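Side-chain contacts in pyroglutamyl-peptidase I (Fervidobacterium islandicum, PDB 6LTQ), which probably removes N-terminal pyroglutamyl residues from peptides, as a thermophilic cysteine peptidase of the pyroglutamyl-peptidase I family: residues D[33-36]-D[37-40]; D[59-62]-D[63-66]; D[158-161]-D[162-166]; D[206-209]-D[210-214]. All coordinates share one frame; numbering follows the deposited sequence.

Contact 1 of 4, residues D[33-36]-D[37-40]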
loop_
_atom_site.group_PDB
_atom_site.type_symbol
_atom_site.label_atom_id
_atom_site.label_comp_id
_atom_site.label_asym_id
_atom_site.label_seq_id
_atom_site.Cartn_x
_atom_site.Cartn_y
_atom_site.Cartn_z
ATOM N N SER D 33 -16.072 9.742 -13.427
ATOM C CA SER D 33 -16.245 11.154 -13.774
ATOM C C SER D 33 -17.407 11.348 -14.751
ATOM O O SER D 33 -18.224 12.255 -14.575
ATOM C CB SER D 33 -14.946 11.753 -14.316
ATOM O OG SER D 33 -14.489 11.120 -15.493
ATOM N N MET D 34 -17.478 10.521 -15.795
ATOM C CA MET D 34 -18.582 10.631 -16.755
ATOM C C MET D 34 -19.930 10.382 -16.076
ATOM O O MET D 34 -20.889 11.139 -16.279
ATOM C CB MET D 34 -18.355 9.641 -17.906
ATOM C CG MET D 34 -19.401 9.651 -19.078
ATOM S SD MET D 34 -18.800 8.527 -20.356
ATOM C CE MET D 34 -20.279 8.383 -21.366
ATOM N N ARG D 35 -20.016 9.349 -15.226
ATOM C CA ARG D 35 -21.294 9.051 -14.574
ATOM C C ARG D 35 -21.755 10.186 -13.667
ATOM O O ARG D 35 -22.945 10.521 -13.653
ATOM C CB ARG D 35 -21.205 7.762 -13.762
ATOM C CG ARG D 35 -20.876 6.555 -14.581
ATOM C CD ARG D 35 -22.126 5.935 -15.168
ATOM N NE ARG D 35 -23.102 5.604 -14.139
ATOM C CZ ARG D 35 -23.201 4.409 -13.568
ATOM N NH1 ARG D 35 -24.126 4.191 -12.640
ATOM N NH2 ARG D 35 -22.373 3.432 -13.922
ATOM N N ILE D 36 -20.840 10.786 -12.892
ATOM C CA ILE D 36 -21.222 11.896 -12.012
ATOM C C ILE D 36 -21.705 13.086 -12.829
ATOM O O ILE D 36 -22.662 13.777 -12.450
ATOM C CB ILE D 36 -20.055 12.316 -11.097
ATOM C CG1 ILE D 36 -19.666 11.212 -10.118
ATOM C CG2 ILE D 36 -20.405 13.605 -10.318
ATOM C CD1 ILE D 36 -18.438 11.612 -9.280
ATOM N N VAL D 37 -21.004 13.387 -13.926
ATOM C CA VAL D 37 -21.392 14.524 -14.750
ATOM C C VAL D 37 -22.799 14.302 -15.308
ATOM O O VAL D 37 -23.650 15.201 -15.261
ATOM C CB VAL D 37 -20.360 14.748 -15.872
ATOM C CG1 VAL D 37 -20.923 15.730 -16.917
ATOM C CG2 VAL D 37 -19.038 15.293 -15.309
ATOM N N LYS D 38 -23.067 13.087 -15.795
ATOM C CA LYS D 38 -24.407 12.751 -16.284
ATOM C C LYS D 38 -25.430 12.875 -15.168
ATOM O O LYS D 38 -26.532 13.390 -15.379
ATOM C CB LYS D 38 -24.434 11.331 -16.863
ATOM C CG LYS D 38 -23.603 11.128 -18.131
ATOM C CD LYS D 38 -23.743 9.680 -18.655
ATOM C CE LYS D 38 -23.547 8.634 -17.538
ATOM N NZ LYS D 38 -23.386 7.233 -18.036
ATOM N N ARG D 39 -25.094 12.394 -13.972
ATOM C CA ARG D 39 -26.041 12.482 -12.867
ATOM C C ARG D 39 -26.360 13.930 -12.504
ATOM O O ARG D 39 -27.514 14.264 -12.224
ATOM C CB ARG D 39 -25.509 11.721 -11.655
ATOM C CG ARG D 39 -26.484 11.693 -10.507
ATOM C CD ARG D 39 -26.184 10.541 -9.578
ATOM N NE ARG D 39 -26.611 9.264 -10.139
ATOM C CZ ARG D 39 -26.616 8.127 -9.453
ATOM N NH1 ARG D 39 -26.215 8.119 -8.185
ATOM N NH2 ARG D 39 -27.014 7.002 -10.028
ATOM N N LEU D 40 -25.355 14.797 -12.491
ATOM C CA LEU D 40 -25.524 16.176 -12.061
ATOM C C LEU D 40 -26.032 17.079 -13.189
ATOM O O LEU D 40 -26.285 18.281 -12.948
ATOM C CB LEU D 40 -24.225 16.705 -11.464
ATOM C CG LEU D 40 -23.878 16.104 -10.093
ATOM C CD1 LEU D 40 -22.628 16.743 -9.460
ATOM C CD2 LEU D 40 -25.058 16.138 -9.089
#
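Lys-38 folds back over Arg-35 one helical turn earlier: its NZ stops 3.4 Å from Arg-35 CD, and its CE rests 3.7 Å from Arg-35 CA. The lysine chain, nearly straight at chi2, kinks at chi3 (-48°), which turns the ammonium back toward the arginine instead of letting it run on into solvent. Arg-35 is itself bent at chi2 and chi3, and the two chains cross at a slant, with Arg-35 NE 4.2 Å from Lys-38 NZ. On the buried side Ile-36 and Leu-40 lie alongside each other, pointing the same way, Ile-36 CG2 3.9 Å from Leu-40 CD1. Behind the side chains runs the i to i+4 ladder of helix 32-40, from Val-37 N to Ser-33 O through Leu-40 N to Ile-36 O (2.9 Å). Ser-33 OG bonds to Asn-31 OD1 and Phe-22 N, tying this helix to strand 15-22, while Val-37 packs on strand 48-55 and Ile-36 on helix 203-215. Two like charges held this close probably repel; a weak, long ion pair from Arg-35 NH2 to Glu-186 may offset part of that cost, leaving mainly aliphatic packing and the backbone ladder to hold the turn.

Contact 2 of 4, residues D[59-62]-D[63-66]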
loop_
_atom_site.group_PDB
_atom_site.type_symbol
_atom_site.label_atom_id
_atom_site.label_comp_id
_atom_site.label_asym_id
_atom_site.label_seq_id
_atom_site.Cartn_x
_atom_site.Cartn_y
_atom_site.Cartn_z
ATOM N N TYR D 59 -4.772 12.552 -26.154
ATOM C CA TYR D 59 -3.827 13.644 -25.965
ATOM C C TYR D 59 -4.198 14.829 -26.839
ATOM O O TYR D 59 -4.281 15.968 -26.362
ATOM C CB TYR D 59 -2.410 13.174 -26.292
ATOM C CG TYR D 59 -1.767 12.322 -25.232
ATOM C CD1 TYR D 59 -1.443 12.853 -23.977
ATOM C CD2 TYR D 59 -1.426 11.005 -25.496
ATOM C CE1 TYR D 59 -0.821 12.067 -23.013
ATOM C CE2 TYR D 59 -0.805 10.222 -24.547
ATOM C CZ TYR D 59 -0.502 10.753 -23.310
ATOM O OH TYR D 59 0.113 9.929 -22.392
ATOM N N GLN D 60 -4.535 14.569 -28.099
ATOM C CA GLN D 60 -4.820 15.683 -28.987
ATOM C C GLN D 60 -6.221 16.243 -28.811
ATOM O O GLN D 60 -6.362 17.454 -28.603
ATOM C CB GLN D 60 -4.574 15.246 -30.437
ATOM C CG GLN D 60 -4.726 16.326 -31.500
ATOM C CD GLN D 60 -5.808 15.989 -32.510
ATOM O OE1 GLN D 60 -6.189 14.827 -32.666
ATOM N NE2 GLN D 60 -6.305 17.004 -33.208
ATOM N N LYS D 61 -7.247 15.397 -28.791
ATOM C CA LYS D 61 -8.602 15.932 -28.849
ATOM C C LYS D 61 -9.112 16.435 -27.501
ATOM O O LYS D 61 -9.972 17.328 -27.483
ATOM C CB LYS D 61 -9.573 14.878 -29.385
ATOM C CG LYS D 61 -9.250 14.372 -30.787
ATOM C CD LYS D 61 -10.326 13.427 -31.305
ATOM C CE LYS D 61 -9.858 12.696 -32.558
ATOM N NZ LYS D 61 -8.948 11.546 -32.252
ATOM N N SER D 62 -8.582 15.931 -26.376
ATOM C CA SER D 62 -9.085 16.369 -25.075
ATOM C C SER D 62 -9.064 17.885 -24.955
ATOM O O SER D 62 -10.050 18.497 -24.524
ATOM C CB SER D 62 -8.289 15.713 -23.941
ATOM O OG SER D 62 -6.940 16.160 -23.927
ATOM N N THR D 63 -7.920 18.511 -25.240
ATOM C CA THR D 63 -7.860 19.958 -25.093
ATOM C C THR D 63 -8.468 20.693 -26.287
ATOM O O THR D 63 -8.824 21.862 -26.144
ATOM C CB THR D 63 -6.420 20.448 -24.884
ATOM O OG1 THR D 63 -5.564 19.910 -25.905
ATOM C CG2 THR D 63 -5.899 20.027 -23.492
ATOM N N GLU D 64 -8.548 20.052 -27.458
ATOM C CA GLU D 64 -9.276 20.658 -28.571
ATOM C C GLU D 64 -10.759 20.755 -28.241
ATOM O O GLU D 64 -11.352 21.834 -28.334
ATOM C CB GLU D 64 -9.061 19.861 -29.854
ATOM C CG GLU D 64 -7.775 20.202 -30.568
ATOM C CD GLU D 64 -7.565 19.352 -31.801
ATOM O OE1 GLU D 64 -8.401 18.452 -32.060
ATOM O OE2 GLU D 64 -6.566 19.586 -32.510
ATOM N N VAL D 65 -11.360 19.637 -27.808
ATOM C CA VAL D 65 -12.760 19.671 -27.387
ATOM C C VAL D 65 -12.942 20.680 -26.263
ATOM O O VAL D 65 -13.872 21.488 -26.288
ATOM C CB VAL D 65 -13.242 18.269 -26.969
ATOM C CG1 VAL D 65 -14.651 18.336 -26.405
ATOM C CG2 VAL D 65 -13.158 17.282 -28.141
ATOM N N LEU D 66 -12.040 20.675 -25.270
ATOM C CA LEU D 66 -12.150 21.637 -24.170
ATOM C C LEU D 66 -11.963 23.064 -24.662
ATOM O O LEU D 66 -12.681 23.976 -24.231
ATOM C CB LEU D 66 -11.125 21.327 -23.068
ATOM C CG LEU D 66 -11.126 22.281 -21.858
ATOM C CD1 LEU D 66 -12.462 22.279 -21.111
ATOM C CD2 LEU D 66 -9.983 21.971 -20.869
#
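Gln-60 and Glu-64, one turn apart on the exposed side of helix 59-72, meet amide to carboxylate. Gln-60 NE2 donates to Glu-64 OE2 at 2.7 Å, but the N-H...O angle of 140° makes the bond weak. The two flat groups stand almost perpendicular, their planes 85° apart, and the glutamine reaches its partner with CG anti to the backbone N (chi1 -176°) and a bend at chi2. The main chain is gripped more firmly: Val-65 N points nearly straight at Lys-61 O (2.7 Å), and Leu-66 N bonds to Ser-62 O at 3.0 Å. Other polar ends look beyond the turn. Lys-61 NZ forms a salt bridge with Asp-108, its distance from Glu-64 OE1 being 6.9 Å; Ser-62 OG bonds back to Ser-58 O. Thr-63 OG1 bonds to a glycerol, probably from the crystallisation liquor, while its CG2 lies 4.0 Å from Ser-62 OG and the side chain packs against Glu-158 and Tyr-162 of helix 158-170. With an alanine in place of Thr-63, a gap would probably open against Tyr-162 CB, where CG2 packs, and the glycerol would lose its hydroxyl partner. The chemistry thus divides the turn: a weak amide-carboxylate link spans its outer surface, whereas the Ser-62 hydroxyl is satisfied within its own turn of chain and that of Thr-63 by the glycerol, Thr-63 meeting helix 158-170 through packing.

Contact 3 of 4, residues D[158-161]-D[162-166]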
loop_
_atom_site.group_PDB
_atom_site.type_symbol
_atom_site.label_atom_id
_atom_site.label_comp_id
_atom_site.label_asym_id
_atom_site.label_seq_id
_atom_site.Cartn_x
_atom_site.Cartn_y
_atom_site.Cartn_z
ATOM N N GLU D 158 -3.121 16.858 -18.173
ATOM C CA GLU D 158 -3.000 17.707 -19.357
ATOM C C GLU D 158 -4.108 18.742 -19.384
ATOM O O GLU D 158 -3.857 19.943 -19.528
ATOM C CB GLU D 158 -3.028 16.865 -20.634
ATOM C CG GLU D 158 -3.155 17.742 -21.907
ATOM C CD GLU D 158 -3.385 16.946 -23.191
ATOM O OE1 GLU D 158 -3.722 15.753 -23.116
ATOM O OE2 GLU D 158 -3.209 17.519 -24.286
ATOM N N VAL D 159 -5.349 18.284 -19.208
ATOM C CA VAL D 159 -6.498 19.180 -19.170
ATOM C C VAL D 159 -6.371 20.155 -18.013
ATOM O O VAL D 159 -6.671 21.351 -18.142
ATOM C CB VAL D 159 -7.791 18.342 -19.079
ATOM C CG1 VAL D 159 -8.925 19.151 -18.504
ATOM C CG2 VAL D 159 -8.138 17.763 -20.441
ATOM N N TYR D 160 -5.908 19.668 -16.856
ATOM C CA TYR D 160 -5.729 20.548 -15.710
ATOM C C TYR D 160 -4.729 21.654 -16.031
ATOM O O TYR D 160 -4.979 22.829 -15.754
ATOM C CB TYR D 160 -5.260 19.744 -14.483
ATOM C CG TYR D 160 -5.448 20.402 -13.145
ATOM C CD1 TYR D 160 -6.264 21.507 -12.992
ATOM C CD2 TYR D 160 -4.812 19.883 -11.997
ATOM C CE1 TYR D 160 -6.447 22.106 -11.750
ATOM C CE2 TYR D 160 -4.986 20.466 -10.755
ATOM C CZ TYR D 160 -5.801 21.568 -10.625
ATOM O OH TYR D 160 -5.973 22.124 -9.385
ATOM N N TYR D 161 -3.572 21.281 -16.577
ATOM C CA TYR D 161 -2.567 22.289 -16.905
ATOM C C TYR D 161 -3.098 23.249 -17.958
ATOM O O TYR D 161 -2.924 24.469 -17.847
ATOM C CB TYR D 161 -1.277 21.623 -17.383
ATOM C CG TYR D 161 -0.174 22.623 -17.693
ATOM C CD1 TYR D 161 -0.057 23.190 -18.964
ATOM C CD2 TYR D 161 0.746 23.002 -16.718
ATOM C CE1 TYR D 161 0.933 24.108 -19.251
ATOM C CE2 TYR D 161 1.757 23.915 -17.006
ATOM C CZ TYR D 161 1.848 24.466 -18.276
ATOM O OH TYR D 161 2.853 25.397 -18.562
ATOM N N TYR D 162 -3.784 22.710 -18.966
ATOM C CA TYR D 162 -4.346 23.563 -20.013
ATOM C C TYR D 162 -5.244 24.642 -19.415
ATOM O O TYR D 162 -5.108 25.826 -19.741
ATOM C CB TYR D 162 -5.109 22.710 -21.033
ATOM C CG TYR D 162 -5.542 23.530 -22.240
ATOM C CD1 TYR D 162 -6.739 24.238 -22.231
ATOM C CD2 TYR D 162 -4.731 23.623 -23.363
ATOM C CE1 TYR D 162 -7.118 25.004 -23.323
ATOM C CE2 TYR D 162 -5.099 24.378 -24.455
ATOM C CZ TYR D 162 -6.291 25.066 -24.431
ATOM O OH TYR D 162 -6.644 25.820 -25.525
ATOM N N SER D 163 -6.146 24.259 -18.500
ATOM C CA SER D 163 -7.069 25.235 -17.932
ATOM C C SER D 163 -6.360 26.242 -17.039
ATOM O O SER D 163 -6.674 27.438 -17.082
ATOM C CB SER D 163 -8.198 24.541 -17.143
ATOM O OG SER D 163 -9.089 23.858 -18.021
ATOM N N LEU D 164 -5.409 25.789 -16.204
ATOM C CA LEU D 164 -4.724 26.752 -15.350
ATOM C C LEU D 164 -3.824 27.675 -16.174
ATOM O O LEU D 164 -3.682 28.855 -15.837
ATOM C CB LEU D 164 -3.927 26.024 -14.252
ATOM C CG LEU D 164 -4.761 25.441 -13.084
ATOM C CD1 LEU D 164 -3.889 24.525 -12.163
ATOM C CD2 LEU D 164 -5.383 26.510 -12.242
ATOM N N HIS D 165 -3.217 27.162 -17.247
ATOM C CA HIS D 165 -2.413 28.017 -18.120
ATOM C C HIS D 165 -3.283 29.015 -18.881
ATOM O O HIS D 165 -2.973 30.210 -18.928
ATOM C CB HIS D 165 -1.612 27.179 -19.103
ATOM C CG HIS D 165 -0.777 28.001 -20.035
ATOM N ND1 HIS D 165 0.152 28.916 -19.587
ATOM C CD2 HIS D 165 -0.738 28.055 -21.389
ATOM C CE1 HIS D 165 0.735 29.492 -20.625
ATOM N NE2 HIS D 165 0.211 28.988 -21.730
ATOM N N ARG D 166 -4.368 28.533 -19.502
ATOM C CA ARG D 166 -5.298 29.433 -20.179
ATOM C C ARG D 166 -5.826 30.482 -19.213
ATOM O O ARG D 166 -6.001 31.651 -19.583
ATOM C CB ARG D 166 -6.454 28.641 -20.787
ATOM C CG ARG D 166 -7.281 29.437 -21.814
ATOM C CD ARG D 166 -8.565 28.700 -22.170
ATOM N NE ARG D 166 -9.133 29.114 -23.456
ATOM C CZ ARG D 166 -9.861 30.215 -23.635
ATOM N NH1 ARG D 166 -10.342 30.499 -24.844
ATOM N NH2 ARG D 166 -10.107 31.033 -22.611
#
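The Tyr-160 ring takes Leu-164 CD1 over one face, 3.5 Å above its plane and displaced toward the rim near CE1. This is a CH-pi contact, the methyl standing 4.0 Å from the ring centroid and 27° off the normal. On the adjoining side of the helix, the rings of Tyr-161 and His-165 run nearly parallel, planes at 17°, but are slid so far apart that they barely overlap, with centroids separated by 5.9 Å. Their touch is instead between Tyr-161 CE1 and His-165 CB at 4.0 Å. In both residues the first torsion sets CG opposite the amide nitrogen, which sends both rings out from the same side of the helix, the two side chains running obliquely to each other. Each flat group is anchored at its polar end: Tyr-160 OH to Glu-93 O, Tyr-161 OH to Pro-122 O, and His-165 ND1 to Tyr-125 OH. Replacing Tyr-160 with an alanine would probably strip Leu-164 CD1 of the ring it rests on and leave Glu-93 O without this hydroxyl partner. Beneath the side chains the backbone is regular, with Leu-164 N bonded to Tyr-160 O at 3.0 Å and His-165 N to Tyr-161 O at 2.8 Å. Helix 158-170 is packed from several directions: Tyr-160 meets strands 90-97 and 175-181, Leu-164 also touches strand 175-181, and Tyr-162 and Ser-163 lean on helix 59-72, where Tyr-162 OH and Arg-166 NE share Glu-67 OE1.

Contact 4 of 4, residues D[206-209]-D[210-214]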
loop_
_atom_site.group_PDB
_atom_site.type_symbol
_atom_site.label_atom_id
_atom_site.label_comp_id
_atom_site.label_asym_id
_atom_site.label_seq_id
_atom_site.Cartn_x
_atom_site.Cartn_y
_atom_site.Cartn_z
ATOM N N GLN D 206 -19.637 9.534 -4.182
ATOM C CA GLN D 206 -18.842 10.410 -5.047
ATOM C C GLN D 206 -19.685 11.570 -5.573
ATOM O O GLN D 206 -19.218 12.713 -5.648
ATOM C CB GLN D 206 -18.262 9.635 -6.230
ATOM C CG GLN D 206 -17.311 8.518 -5.871
ATOM C CD GLN D 206 -16.491 8.103 -7.053
ATOM O OE1 GLN D 206 -16.199 8.918 -7.937
ATOM N NE2 GLN D 206 -16.114 6.835 -7.095
ATOM N N THR D 207 -20.928 11.285 -5.965
ATOM C CA THR D 207 -21.812 12.345 -6.441
ATOM C C THR D 207 -22.101 13.344 -5.333
ATOM O O THR D 207 -22.083 14.564 -5.558
ATOM C CB THR D 207 -23.098 11.732 -6.991
ATOM O OG1 THR D 207 -22.766 10.838 -8.061
ATOM C CG2 THR D 207 -24.025 12.812 -7.523
ATOM N N LYS D 208 -22.337 12.851 -4.120
ATOM C CA LYS D 208 -22.542 13.754 -3.000
ATOM C C LYS D 208 -21.323 14.651 -2.791
ATOM O O LYS D 208 -21.462 15.854 -2.515
ATOM C CB LYS D 208 -22.871 12.953 -1.735
ATOM C CG LYS D 208 -23.003 13.811 -0.489
ATOM C CD LYS D 208 -23.414 12.995 0.746
ATOM C CE LYS D 208 -23.497 13.867 1.997
ATOM N NZ LYS D 208 -23.930 13.113 3.218
ATOM N N ALA D 209 -20.116 14.098 -2.942
ATOM C CA ALA D 209 -18.925 14.914 -2.730
ATOM C C ALA D 209 -18.858 16.059 -3.735
ATOM O O ALA D 209 -18.641 17.218 -3.363
ATOM C CB ALA D 209 -17.670 14.046 -2.815
ATOM N N VAL D 210 -19.060 15.751 -5.018
ATOM C CA VAL D 210 -18.994 16.784 -6.043
ATOM C C VAL D 210 -20.140 17.774 -5.867
ATOM O O VAL D 210 -19.963 18.987 -6.050
ATOM C CB VAL D 210 -18.982 16.143 -7.440
ATOM C CG1 VAL D 210 -19.054 17.221 -8.526
ATOM C CG2 VAL D 210 -17.697 15.296 -7.606
ATOM N N ARG D 211 -21.320 17.274 -5.485
ATOM C CA ARG D 211 -22.461 18.146 -5.186
ATOM C C ARG D 211 -22.110 19.144 -4.097
ATOM O O ARG D 211 -22.356 20.348 -4.235
ATOM C CB ARG D 211 -23.665 17.258 -4.840
ATOM C CG ARG D 211 -25.030 17.924 -4.594
ATOM C CD ARG D 211 -25.818 17.374 -3.457
ATOM N NE ARG D 211 -26.074 15.943 -3.652
ATOM C CZ ARG D 211 -26.817 15.118 -2.902
ATOM N NH1 ARG D 211 -27.642 15.552 -1.963
ATOM N NH2 ARG D 211 -26.875 13.803 -3.263
ATOM N N LEU D 212 -21.439 18.672 -3.050
ATOM C CA LEU D 212 -21.065 19.553 -1.952
ATOM C C LEU D 212 -20.051 20.605 -2.380
ATOM O O LEU D 212 -20.047 21.721 -1.842
ATOM C CB LEU D 212 -20.513 18.743 -0.776
ATOM C CG LEU D 212 -21.547 18.016 0.090
ATOM C CD1 LEU D 212 -20.888 16.890 0.914
ATOM C CD2 LEU D 212 -22.271 19.017 0.998
ATOM N N ILE D 213 -19.129 20.251 -3.278
ATOM C CA ILE D 213 -18.182 21.250 -3.766
ATOM C C ILE D 213 -18.934 22.348 -4.515
ATOM O O ILE D 213 -18.711 23.546 -4.298
ATOM C CB ILE D 213 -17.106 20.604 -4.653
ATOM C CG1 ILE D 213 -16.226 19.619 -3.854
ATOM C CG2 ILE D 213 -16.232 21.696 -5.294
ATOM C CD1 ILE D 213 -15.327 18.782 -4.747
ATOM N N LEU D 214 -19.846 21.942 -5.402
ATOM C CA LEU D 214 -20.622 22.905 -6.180
ATOM C C LEU D 214 -21.491 23.770 -5.281
ATOM O O LEU D 214 -21.594 24.985 -5.493
ATOM C CB LEU D 214 -21.483 22.173 -7.202
ATOM C CG LEU D 214 -20.730 21.494 -8.344
ATOM C CD1 LEU D 214 -21.652 20.532 -9.097
ATOM C CD2 LEU D 214 -20.071 22.521 -9.290
#
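Lys-208 runs fully extended, its CG trans to the main-chain nitrogen (chi1 176°) and every later torsion also near 180°, and lies alongside Leu-212, both chains pointing the same way. Leu-212, whose CG stands opposite its carbonyl carbon (chi1 -77°), brings CD1 to 4.0 Å from Lys-208 CG and 4.1 Å from its CE, so the methyl follows the aliphatic part of the lysine. Arg-211 bends at chi2 and chi3 until a face of its guanidinium covers Lys-208 CB, 4.4 Å from NH2; the charged ends stay well separated, Lys-208 NZ 6.8 Å from Arg-211 NH1. The backbone carries the usual i to i+4 bonds, among them Arg-211 N to Thr-207 O at 2.8 Å and Leu-212 N to Lys-208 O at 2.9 Å. Off this exposed stripe, Gln-206 NE2 bonds to the carbonyls of Met-201 and Pro-182, and Thr-207 OG1 to Leu-203 O. Val-210 packs on Leu-81 of strand 77-83, and Ile-213 on Leu-79 and on Val-179 of strand 175-181. The pattern is that of an amphipathic helix laid on the sheet of an alpha/beta fold, aliphatic residues against the strands and long basic chains outward.

In the fold
The four turns form two touching pairs. Contacts 1 and 4 join helices 32-40 and 203-215, their centres 11 Å apart, with Ile-36 CD1 3.6 Å from Gln-206 CB and Leu-40 CD1 3.7 Å from Val-210 CG1. Contacts 2 and 3 pair helices 59-72 and 158-170, also 11 Å between centres; Tyr-59 O lies 2.8 Å from Glu-158 OE2, and Thr-63 CG2 3.7 Å from Tyr-162 CB. Between the pairs, contacts 2 and 4 are 25 Å apart by centres, across the chain's centre. Contact 3 begins two residues after oxidised Cys-156, probably the catalytic cysteine, and a glycerol, probably from the crystallisation liquor, lies about 3 Å from the side chains of Thr-63 and Glu-158 (nearest atoms).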